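Local structure of Myo-inositol-1-phosphate synthase-related protein (Thermotoga maritima MSB8, 3CIN) at residues Gln21-Ala30 and Leu75-Val86; Tyr64-Gly72 and Val104-Glu112. The protein belongs to the myo-inositol-1-phosphate synthase-related proteins and binds nicotinamide-adenine-dinucleotide, probably on a Rossmann-type domain. One frame throughout, in Å; residues are numbered along the deposited sequence.

Contact 1. Residues Gln21-Ala30 and Leu75-Val86; sequences QGYVASTFVA and LSEVVKQYWNDV. With NAD (nicotinamide-adenine-dinucleotide), chain F.
Tyr82 lays its ring over the first turn of helix 23-30 and contributes much of the buried surface. Gly22 C lies 3.6 Å above one face, toward the rim, and Tyr23 CA makes a CH-pi contact with the same ring. Beside it Ser26 CB packs on Tyr82 CD2 (3.5 Å), while Ser26 OG donates to Gly22 O (2.7 Å) and accepts from Gln21 NE2. The Gln21 chain, bent at chi2 (63°), lays its amide carbon CD against Leu75 CD1, 3.3 Å away; its OE1 is hydrogen-bonded to Ser63 OG. The tight interior continues in buried aliphatic groups: Ala30 CB meets Val79 CG1 (3.8 Å) and Val86 CG2 (3.7 Å), and Val29 CG1 meets Leu75 CD2. Gly22 and Ala25 are consistent with the GxGxxA turn of a Rossmann-type fold: Gly22 is the N-cap, and the amides of Tyr23 and Val24 donate to NAD O1A and O2N, both with N-H...O angles of 171°. The looser side holds the partly exposed Tyr23, Tyr82 and Trp83. The CD1 edge of Tyr82 points at the centre of the Tyr23 face, planes at 58°. Beside the Tyr23 ring, Trp83 NE1 donates in its ring plane to Thr27 OG1 (2.9 Å), and a water joins Tyr23 OH to Tyr82 O. Phe313 and Asn314 of the second subunit pack on Thr27 and Trp83.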
# COMPACT_ATOMS: atom_id res chain seq x y z
N GLN A 21 -34.98 -3.51 2.77
CA GLN A 21 -34.56 -4.66 1.93
C GLN A 21 -33.59 -4.26 0.81
O GLN A 21 -33.94 -4.24 -0.36
CB GLN A 21 -35.77 -5.42 1.37
CG GLN A 21 -35.38 -6.79 0.79
CD GLN A 21 -34.82 -7.72 1.83
OE1 GLN A 21 -35.37 -7.86 2.91
NE2 GLN A 21 -33.66 -8.33 1.53
N GLY A 22 -32.38 -3.87 1.22
CA GLY A 22 -31.34 -3.46 0.28
C GLY A 22 -30.19 -4.47 0.21
O GLY A 22 -30.38 -5.69 0.32
N TYR A 23 -28.98 -3.96 0.03
CA TYR A 23 -27.83 -4.83 -0.18
C TYR A 23 -27.51 -5.68 1.02
O TYR A 23 -27.36 -6.90 0.87
CB TYR A 23 -26.60 -4.00 -0.55
CG TYR A 23 -25.87 -4.53 -1.74
CD1 TYR A 23 -25.46 -5.86 -1.79
CD2 TYR A 23 -25.54 -3.70 -2.80
CE1 TYR A 23 -24.75 -6.36 -2.90
CE2 TYR A 23 -24.87 -4.18 -3.90
CZ TYR A 23 -24.45 -5.49 -3.94
OH TYR A 23 -23.76 -5.97 -5.06
N VAL A 24 -27.39 -5.07 2.19
CA VAL A 24 -27.09 -5.87 3.42
C VAL A 24 -28.13 -6.92 3.67
O VAL A 24 -27.84 -8.13 3.84
CB VAL A 24 -26.89 -5.00 4.66
CG1 VAL A 24 -26.77 -5.81 5.92
CG2 VAL A 24 -25.60 -4.13 4.49
N ALA A 25 -29.38 -6.47 3.68
CA ALA A 25 -30.47 -7.36 3.91
C ALA A 25 -30.55 -8.52 2.93
O ALA A 25 -30.88 -9.67 3.29
CB ALA A 25 -31.80 -6.59 3.93
N SER A 26 -30.35 -8.21 1.65
CA SER A 26 -30.46 -9.18 0.63
C SER A 26 -29.27 -10.17 0.67
O SER A 26 -29.42 -11.32 0.36
CB SER A 26 -30.60 -8.50 -0.71
OG SER A 26 -31.80 -7.75 -0.79
N THR A 27 -28.10 -9.70 1.08
CA THR A 27 -26.95 -10.60 1.21
C THR A 27 -27.17 -11.53 2.41
O THR A 27 -26.86 -12.73 2.32
CB THR A 27 -25.70 -9.80 1.41
OG1 THR A 27 -25.54 -8.96 0.26
CG2 THR A 27 -24.48 -10.71 1.54
N PHE A 28 -27.71 -11.01 3.50
CA PHE A 28 -28.11 -11.82 4.69
C PHE A 28 -29.04 -12.91 4.26
O PHE A 28 -28.84 -14.08 4.60
CB PHE A 28 -28.78 -10.89 5.71
CG PHE A 28 -29.40 -11.59 6.88
CD1 PHE A 28 -28.64 -12.34 7.78
CD2 PHE A 28 -30.76 -11.44 7.12
CE1 PHE A 28 -29.22 -12.91 8.90
CE2 PHE A 28 -31.36 -12.04 8.23
CZ PHE A 28 -30.61 -12.83 9.10
N VAL A 29 -30.04 -12.56 3.47
CA VAL A 29 -31.05 -13.56 3.07
C VAL A 29 -30.46 -14.59 2.14
O VAL A 29 -30.68 -15.82 2.28
CB VAL A 29 -32.34 -12.90 2.51
CG1 VAL A 29 -33.30 -13.94 1.89
CG2 VAL A 29 -33.06 -12.06 3.63
N ALA A 30 -29.70 -14.12 1.17
CA ALA A 30 -29.17 -15.02 0.14
C ALA A 30 -28.12 -15.96 0.75
O ALA A 30 -28.05 -17.17 0.43
CB ALA A 30 -28.58 -14.20 -0.96
N LEU A 75 -39.92 -11.31 -1.59
CA LEU A 75 -38.54 -11.19 -1.12
C LEU A 75 -37.53 -11.74 -2.15
O LEU A 75 -36.54 -11.09 -2.44
CB LEU A 75 -38.41 -11.87 0.23
CG LEU A 75 -37.03 -11.84 0.91
CD1 LEU A 75 -36.54 -10.39 1.06
CD2 LEU A 75 -37.07 -12.52 2.22
N SER A 76 -37.79 -12.91 -2.71
CA SER A 76 -36.93 -13.53 -3.74
C SER A 76 -36.65 -12.65 -4.97
O SER A 76 -35.53 -12.67 -5.48
CB SER A 76 -37.52 -14.87 -4.20
OG SER A 76 -38.82 -14.67 -4.73
N GLU A 77 -37.65 -11.90 -5.42
CA GLU A 77 -37.53 -11.05 -6.63
C GLU A 77 -36.55 -9.90 -6.36
O GLU A 77 -35.75 -9.54 -7.24
CB GLU A 77 -38.89 -10.48 -7.03
CG GLU A 77 -39.96 -11.52 -7.37
CD GLU A 77 -41.33 -10.95 -7.88
OE1 GLU A 77 -42.27 -10.58 -7.08
OE2 GLU A 77 -41.48 -10.95 -9.13
N VAL A 78 -36.58 -9.38 -5.14
CA VAL A 78 -35.70 -8.30 -4.73
C VAL A 78 -34.31 -8.84 -4.46
O VAL A 78 -33.30 -8.27 -4.94
CB VAL A 78 -36.26 -7.53 -3.52
CG1 VAL A 78 -35.25 -6.50 -2.99
CG2 VAL A 78 -37.59 -6.85 -3.99
N VAL A 79 -34.22 -9.93 -3.70
CA VAL A 79 -32.89 -10.56 -3.43
C VAL A 79 -32.13 -10.89 -4.74
O VAL A 79 -30.92 -10.59 -4.85
CB VAL A 79 -33.03 -11.79 -2.45
CG1 VAL A 79 -31.71 -12.50 -2.30
CG2 VAL A 79 -33.51 -11.30 -1.07
N LYS A 80 -32.82 -11.43 -5.77
CA LYS A 80 -32.17 -11.75 -7.05
C LYS A 80 -31.60 -10.52 -7.75
O LYS A 80 -30.66 -10.66 -8.52
CB LYS A 80 -33.13 -12.44 -7.98
CG LYS A 80 -32.54 -13.03 -9.25
CD LYS A 80 -33.66 -13.44 -10.20
CE LYS A 80 -33.30 -14.66 -11.07
NZ LYS A 80 -31.88 -15.04 -11.15
N GLN A 81 -32.14 -9.34 -7.49
CA GLN A 81 -31.55 -8.14 -8.05
C GLN A 81 -30.16 -7.93 -7.52
O GLN A 81 -29.35 -7.34 -8.19
CB GLN A 81 -32.40 -6.90 -7.75
CG GLN A 81 -33.77 -6.91 -8.43
CD GLN A 81 -34.74 -5.88 -7.83
OE1 GLN A 81 -34.32 -4.86 -7.27
NE2 GLN A 81 -36.05 -6.17 -7.93
N TYR A 82 -29.88 -8.38 -6.28
CA TYR A 82 -28.54 -8.22 -5.70
C TYR A 82 -27.63 -9.44 -5.93
O TYR A 82 -26.41 -9.30 -6.16
CB TYR A 82 -28.63 -7.93 -4.18
CG TYR A 82 -29.31 -6.62 -3.91
CD1 TYR A 82 -28.60 -5.45 -3.85
CD2 TYR A 82 -30.68 -6.56 -3.68
CE1 TYR A 82 -29.22 -4.24 -3.62
CE2 TYR A 82 -31.32 -5.34 -3.43
CZ TYR A 82 -30.56 -4.18 -3.40
OH TYR A 82 -31.12 -2.92 -3.15
N TRP A 83 -28.24 -10.63 -5.91
CA TRP A 83 -27.54 -11.91 -6.07
C TRP A 83 -28.28 -12.77 -7.05
O TRP A 83 -29.27 -13.44 -6.73
CB TRP A 83 -27.46 -12.62 -4.71
CG TRP A 83 -26.68 -11.85 -3.77
CD1 TRP A 83 -27.15 -11.05 -2.78
CD2 TRP A 83 -25.26 -11.75 -3.73
NE1 TRP A 83 -26.12 -10.48 -2.10
CE2 TRP A 83 -24.94 -10.88 -2.67
CE3 TRP A 83 -24.22 -12.33 -4.46
CZ2 TRP A 83 -23.65 -10.57 -2.31
CZ3 TRP A 83 -22.91 -12.01 -4.11
CH2 TRP A 83 -22.65 -11.13 -3.04
N ASN A 84 -27.80 -12.71 -8.30
CA ASN A 84 -28.51 -13.28 -9.43
C ASN A 84 -28.66 -14.80 -9.35
O ASN A 84 -29.48 -15.38 -10.06
CB ASN A 84 -27.77 -12.90 -10.71
CG ASN A 84 -28.49 -13.32 -11.94
OD1 ASN A 84 -28.05 -14.22 -12.65
ND2 ASN A 84 -29.61 -12.68 -12.21
N ASP A 85 -27.84 -15.44 -8.51
CA ASP A 85 -27.86 -16.90 -8.35
C ASP A 85 -29.05 -17.41 -7.51
O ASP A 85 -29.42 -18.59 -7.56
CB ASP A 85 -26.48 -17.43 -7.87
CG ASP A 85 -25.95 -16.73 -6.59
OD1 ASP A 85 -26.20 -15.53 -6.37
OD2 ASP A 85 -25.23 -17.41 -5.83
N VAL A 86 -29.72 -16.50 -6.82
CA VAL A 86 -30.86 -16.86 -6.00
C VAL A 86 -32.13 -16.91 -6.84
O VAL A 86 -32.62 -15.87 -7.27
CB VAL A 86 -31.04 -15.83 -4.89
CG1 VAL A 86 -32.27 -16.19 -4.05
CG2 VAL A 86 -29.80 -15.79 -4.05
PA NAD F . -29.02 -0.01 0.77
O1A NAD F . -28.60 -1.00 -0.28
O2A NAD F . -29.34 1.33 0.18
O5B NAD F . -30.34 -0.58 1.39
C5B NAD F . -31.16 0.22 2.23
C4B NAD F . -32.59 -0.24 2.03
O4B NAD F . -33.41 0.37 3.02
C3B NAD F . -33.20 0.11 0.68
O3B NAD F . -33.92 -0.98 0.14
C2B NAD F . -34.14 1.26 1.00
O2B NAD F . -35.13 1.44 0.02
C1B NAD F . -34.62 0.85 2.37
N9A NAD F . -35.17 1.93 3.20
C8A NAD F . -34.65 3.22 3.26
N7A NAD F . -35.35 3.88 4.25
C5A NAD F . -36.28 3.01 4.75
C6A NAD F . -37.31 3.17 5.68
N6A NAD F . -37.50 4.33 6.39
N1A NAD F . -38.06 2.05 5.99
C2A NAD F . -37.84 0.85 5.33
N3A NAD F . -36.88 0.70 4.35
C4A NAD F . -36.14 1.79 4.08
O3 NAD F . -27.93 0.10 1.91
PN NAD F . -27.09 -1.10 2.50
O1N NAD F . -25.73 -1.05 1.88
O2N NAD F . -27.90 -2.35 2.56
O5D NAD F . -26.85 -0.59 3.99
C5D NAD F . -27.90 -0.63 4.93
C4D NAD F . -27.54 0.14 6.20
O4D NAD F . -26.51 -0.56 6.85
C3D NAD F . -27.07 1.57 6.00
O3D NAD F . -27.57 2.40 7.08
C2D NAD F . -25.57 1.43 6.17
O2D NAD F . -24.97 2.63 6.66
C1D NAD F . -25.53 0.36 7.24
N1N NAD F . -24.23 -0.32 7.32
C2N NAD F . -23.77 -0.98 6.25
C3N NAD F . -22.52 -1.63 6.44
C7N NAD F . -22.10 -2.57 5.40
O7N NAD F . -22.90 -2.64 4.30
N7N NAD F . -20.99 -3.31 5.57
C4N NAD F . -21.82 -1.57 7.63
C5N NAD F . -22.32 -0.87 8.69
C6N NAD F . -23.56 -0.26 8.51
O HOH W 1 -23.71 -8.80 -5.46

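Contact 2. Residues Tyr64-Gly72 and Val104-Glu112; sequences YDVDRAKIG and VRNLPIEAE. With NAD (nicotinamide-adenine-dinucleotide), chain F.
Val66 and Glu112 are joined through their backbones: Glu112 N donates to Val66 O at 2.8 Å. A second backbone bond runs from Arg68 N to Glu110 O (2.9 Å). The two bonds flank Asp67 and Ala111, which form a single beta bridge, and Ala111 CA adds a CA-H...O contact to Val66 O.

Charge pairing lies on the solvent side. Arg68, its chain bent at chi2 and chi3, runs alongside Glu110, and NE meets Glu110 OE2 at 3.0 Å in a salt bridge. Its hydrogen bond is weak, the N-H...O angle only 126°; guanidinium and carboxylate planes stand nearly perpendicular (88°). Glu112 OE1 sits well out of the guanidinium plane, a long ion pair with Arg68 NH1.

Among apolar contacts, Val66 CG2 meets Val104 CG1 (4.2 Å), both against the adenine of NAD. The Ile109 side chain crosses that of Asp67 at about a right angle, CG2 3.6 Å from Asp67 CG, and Ile71 CD1 rests on Glu112 CG.

Among the polar turns, Asp65 OD1 accepts from Asp67 N, closing an Asx turn, and also from Val66 N and NAD O2B (2.6 Å); OD2 takes NAD O3B (2.7 Å), to which Lys70 NZ also donates. Asp65 is thus the acidic residue ending the second strand, as in Rossmann-type NAD-binding domains. Asp67 OD1 closes a second Asx turn with Ala69 N, and a water links it to Glu110 N.

The 64-72 segment leaves the end of strand 58-65, between strands 14-19 and 96-97 of the parallel sheet; 104-112 belongs to the loop running from strand 96-97 to helix 120-134, whose Leu127 and Leu134 pack on Tyr64.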
# COMPACT_ATOMS: atom_id res chain seq x y z
N TYR A 64 -39.74 -5.14 5.20
CA TYR A 64 -40.34 -3.82 4.97
C TYR A 64 -39.41 -2.90 4.19
O TYR A 64 -38.19 -2.91 4.37
CB TYR A 64 -40.67 -3.15 6.30
CG TYR A 64 -41.94 -3.70 6.92
CD1 TYR A 64 -41.96 -4.99 7.43
CD2 TYR A 64 -43.11 -2.95 6.99
CE1 TYR A 64 -43.11 -5.53 7.96
CE2 TYR A 64 -44.26 -3.49 7.52
CZ TYR A 64 -44.27 -4.79 7.99
OH TYR A 64 -45.41 -5.32 8.53
N ASP A 65 -40.01 -2.08 3.34
CA ASP A 65 -39.28 -1.06 2.61
C ASP A 65 -40.20 0.15 2.39
O ASP A 65 -41.37 0.15 2.80
CB ASP A 65 -38.72 -1.62 1.28
CG ASP A 65 -37.37 -1.05 0.92
OD1 ASP A 65 -37.34 0.12 0.48
OD2 ASP A 65 -36.34 -1.76 1.09
N VAL A 66 -39.64 1.18 1.77
CA VAL A 66 -40.38 2.34 1.37
C VAL A 66 -40.25 2.58 -0.11
O VAL A 66 -40.90 3.45 -0.62
CB VAL A 66 -39.97 3.60 2.17
CG1 VAL A 66 -40.35 3.42 3.64
CG2 VAL A 66 -38.54 3.85 2.01
N ASP A 67 -39.42 1.79 -0.80
CA ASP A 67 -39.28 1.88 -2.24
C ASP A 67 -40.49 1.32 -2.96
O ASP A 67 -40.86 0.14 -2.82
CB ASP A 67 -38.01 1.15 -2.63
CG ASP A 67 -37.57 1.41 -4.05
OD1 ASP A 67 -38.38 1.85 -4.90
OD2 ASP A 67 -36.36 1.14 -4.31
N ARG A 68 -41.14 2.16 -3.77
CA ARG A 68 -42.32 1.76 -4.47
C ARG A 68 -42.02 0.62 -5.46
O ARG A 68 -42.88 -0.18 -5.76
CB ARG A 68 -42.92 2.96 -5.23
CG ARG A 68 -44.33 2.74 -5.76
CD ARG A 68 -44.39 2.69 -7.25
NE ARG A 68 -45.11 3.83 -7.81
CZ ARG A 68 -46.42 4.05 -7.67
NH1 ARG A 68 -47.19 3.21 -6.97
NH2 ARG A 68 -46.98 5.12 -8.23
N ALA A 69 -40.78 0.59 -5.95
CA ALA A 69 -40.30 -0.49 -6.83
C ALA A 69 -40.19 -1.85 -6.12
O ALA A 69 -40.21 -2.88 -6.79
CB ALA A 69 -38.94 -0.10 -7.49
N LYS A 70 -40.08 -1.87 -4.79
CA LYS A 70 -39.93 -3.09 -4.00
C LYS A 70 -41.19 -3.52 -3.28
O LYS A 70 -41.42 -4.71 -3.11
CB LYS A 70 -38.79 -2.96 -2.99
CG LYS A 70 -37.45 -2.72 -3.63
CD LYS A 70 -36.35 -2.63 -2.65
CE LYS A 70 -34.95 -2.55 -3.32
NZ LYS A 70 -33.83 -2.32 -2.34
N ILE A 71 -42.01 -2.57 -2.81
CA ILE A 71 -43.20 -2.90 -2.01
C ILE A 71 -44.15 -3.76 -2.85
O ILE A 71 -44.50 -3.39 -3.96
CB ILE A 71 -43.90 -1.65 -1.46
CG1 ILE A 71 -43.02 -0.99 -0.38
CG2 ILE A 71 -45.29 -2.04 -0.85
CD1 ILE A 71 -43.36 0.48 -0.20
N GLY A 72 -44.54 -4.90 -2.31
CA GLY A 72 -45.44 -5.84 -2.99
C GLY A 72 -44.76 -6.93 -3.78
O GLY A 72 -45.45 -7.86 -4.25
N VAL A 104 -35.03 8.49 2.34
CA VAL A 104 -34.64 8.41 0.91
C VAL A 104 -34.82 9.71 0.11
O VAL A 104 -34.77 9.72 -1.12
CB VAL A 104 -35.30 7.20 0.23
CG1 VAL A 104 -35.00 5.90 1.04
CG2 VAL A 104 -36.82 7.38 0.04
N ARG A 105 -34.95 10.82 0.83
CA ARG A 105 -35.23 12.12 0.23
C ARG A 105 -34.17 12.57 -0.79
O ARG A 105 -34.49 13.27 -1.79
CB ARG A 105 -35.34 13.14 1.37
CG ARG A 105 -35.79 14.53 0.97
CD ARG A 105 -35.89 15.45 2.21
NE ARG A 105 -36.84 15.14 3.31
CZ ARG A 105 -37.97 14.41 3.26
NH1 ARG A 105 -38.42 13.79 2.16
NH2 ARG A 105 -38.69 14.30 4.38
N ASN A 106 -32.93 12.16 -0.55
CA ASN A 106 -31.83 12.50 -1.41
C ASN A 106 -31.43 11.44 -2.44
O ASN A 106 -30.43 11.64 -3.15
CB ASN A 106 -30.61 12.83 -0.56
CG ASN A 106 -30.87 13.97 0.41
OD1 ASN A 106 -30.43 13.93 1.56
ND2 ASN A 106 -31.58 14.99 -0.06
N LEU A 107 -32.19 10.35 -2.52
CA LEU A 107 -31.93 9.25 -3.43
C LEU A 107 -32.98 9.10 -4.50
O LEU A 107 -34.13 9.49 -4.31
CB LEU A 107 -31.89 7.94 -2.65
CG LEU A 107 -30.80 7.89 -1.56
CD1 LEU A 107 -31.01 6.65 -0.75
CD2 LEU A 107 -29.43 7.92 -2.17
N PRO A 108 -32.60 8.49 -5.63
CA PRO A 108 -33.52 8.29 -6.73
C PRO A 108 -34.47 7.13 -6.49
O PRO A 108 -34.46 6.15 -7.24
CB PRO A 108 -32.59 8.02 -7.91
CG PRO A 108 -31.44 7.38 -7.35
CD PRO A 108 -31.27 7.96 -5.94
N ILE A 109 -35.25 7.24 -5.41
CA ILE A 109 -36.20 6.24 -4.98
C ILE A 109 -37.54 6.94 -4.86
O ILE A 109 -37.62 8.00 -4.24
CB ILE A 109 -35.82 5.66 -3.59
CG1 ILE A 109 -34.50 4.85 -3.66
CG2 ILE A 109 -36.97 4.84 -3.02
CD1 ILE A 109 -33.89 4.51 -2.33
N GLU A 110 -38.58 6.34 -5.43
CA GLU A 110 -39.93 6.80 -5.27
C GLU A 110 -40.47 6.21 -3.96
O GLU A 110 -40.71 5.00 -3.87
CB GLU A 110 -40.76 6.32 -6.47
CG GLU A 110 -42.05 7.02 -6.63
CD GLU A 110 -42.91 6.41 -7.71
OE1 GLU A 110 -42.36 5.68 -8.58
OE2 GLU A 110 -44.14 6.67 -7.69
N ALA A 111 -40.61 7.06 -2.95
CA ALA A 111 -40.94 6.63 -1.59
C ALA A 111 -42.42 6.50 -1.31
O ALA A 111 -43.23 7.32 -1.78
CB ALA A 111 -40.31 7.60 -0.58
N GLU A 112 -42.80 5.48 -0.55
CA GLU A 112 -44.11 5.44 0.08
C GLU A 112 -44.05 4.96 1.52
O GLU A 112 -43.20 4.15 1.91
CB GLU A 112 -45.11 4.64 -0.72
CG GLU A 112 -44.61 3.48 -1.48
CD GLU A 112 -45.72 2.85 -2.33
OE1 GLU A 112 -46.23 3.55 -3.24
OE2 GLU A 112 -46.07 1.67 -2.10
PA NAD F . -29.02 -0.01 0.77
O1A NAD F . -28.60 -1.00 -0.28
O2A NAD F . -29.34 1.33 0.18
O5B NAD F . -30.34 -0.58 1.39
C5B NAD F . -31.16 0.22 2.23
C4B NAD F . -32.59 -0.24 2.03
O4B NAD F . -33.41 0.37 3.02
C3B NAD F . -33.20 0.11 0.68
O3B NAD F . -33.92 -0.98 0.14
C2B NAD F . -34.14 1.26 1.00
O2B NAD F . -35.13 1.44 0.02
C1B NAD F . -34.62 0.85 2.37
N9A NAD F . -35.17 1.93 3.20
C8A NAD F . -34.65 3.22 3.26
N7A NAD F . -35.35 3.88 4.25
C5A NAD F . -36.28 3.01 4.75
C6A NAD F . -37.31 3.17 5.68
N6A NAD F . -37.50 4.33 6.39
N1A NAD F . -38.06 2.05 5.99
C2A NAD F . -37.84 0.85 5.33
N3A NAD F . -36.88 0.70 4.35
C4A NAD F . -36.14 1.79 4.08
O3 NAD F . -27.93 0.10 1.91
PN NAD F . -27.09 -1.10 2.50
O1N NAD F . -25.73 -1.05 1.88
O2N NAD F . -27.90 -2.35 2.56
O5D NAD F . -26.85 -0.59 3.99
C5D NAD F . -27.90 -0.63 4.93
C4D NAD F . -27.54 0.14 6.20
O4D NAD F . -26.51 -0.56 6.85
C3D NAD F . -27.07 1.57 6.00
O3D NAD F . -27.57 2.40 7.08
C2D NAD F . -25.57 1.43 6.17
O2D NAD F . -24.97 2.63 6.66
C1D NAD F . -25.53 0.36 7.24
N1N NAD F . -24.23 -0.32 7.32
C2N NAD F . -23.77 -0.98 6.25
C3N NAD F . -22.52 -1.63 6.44
C7N NAD F . -22.10 -2.57 5.40
O7N NAD F . -22.90 -2.64 4.30
N7N NAD F . -20.99 -3.31 5.57
C4N NAD F . -21.82 -1.57 7.63
C5N NAD F . -22.32 -0.87 8.69
C6N NAD F . -23.56 -0.26 8.51
O HOH W 2 -38.34 3.71 -6.75

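Both contacts border the NAD site, their centres about 16 Å apart, but differ in depth. Contact 1 is buried and joins two helices, chiefly through aromatic and aliphatic side chains; contact 2 is only partly buried and joins the end of strand 58-65 and the loop after it to the loop 104-112, through backbone bonds and a charged outer rim. Strand 58-65 connects them: it follows helix 23-36 and precedes helix 75-82, so their segments alternate along the chain. They also touch directly, with probable hydrogen bonds from Lys70 NZ to Gln21 O (2.8 Å) and from Gln21 N to Asp65 OD2. Contact 1 recognises the cofactor by backbone, contact 2 by side chains.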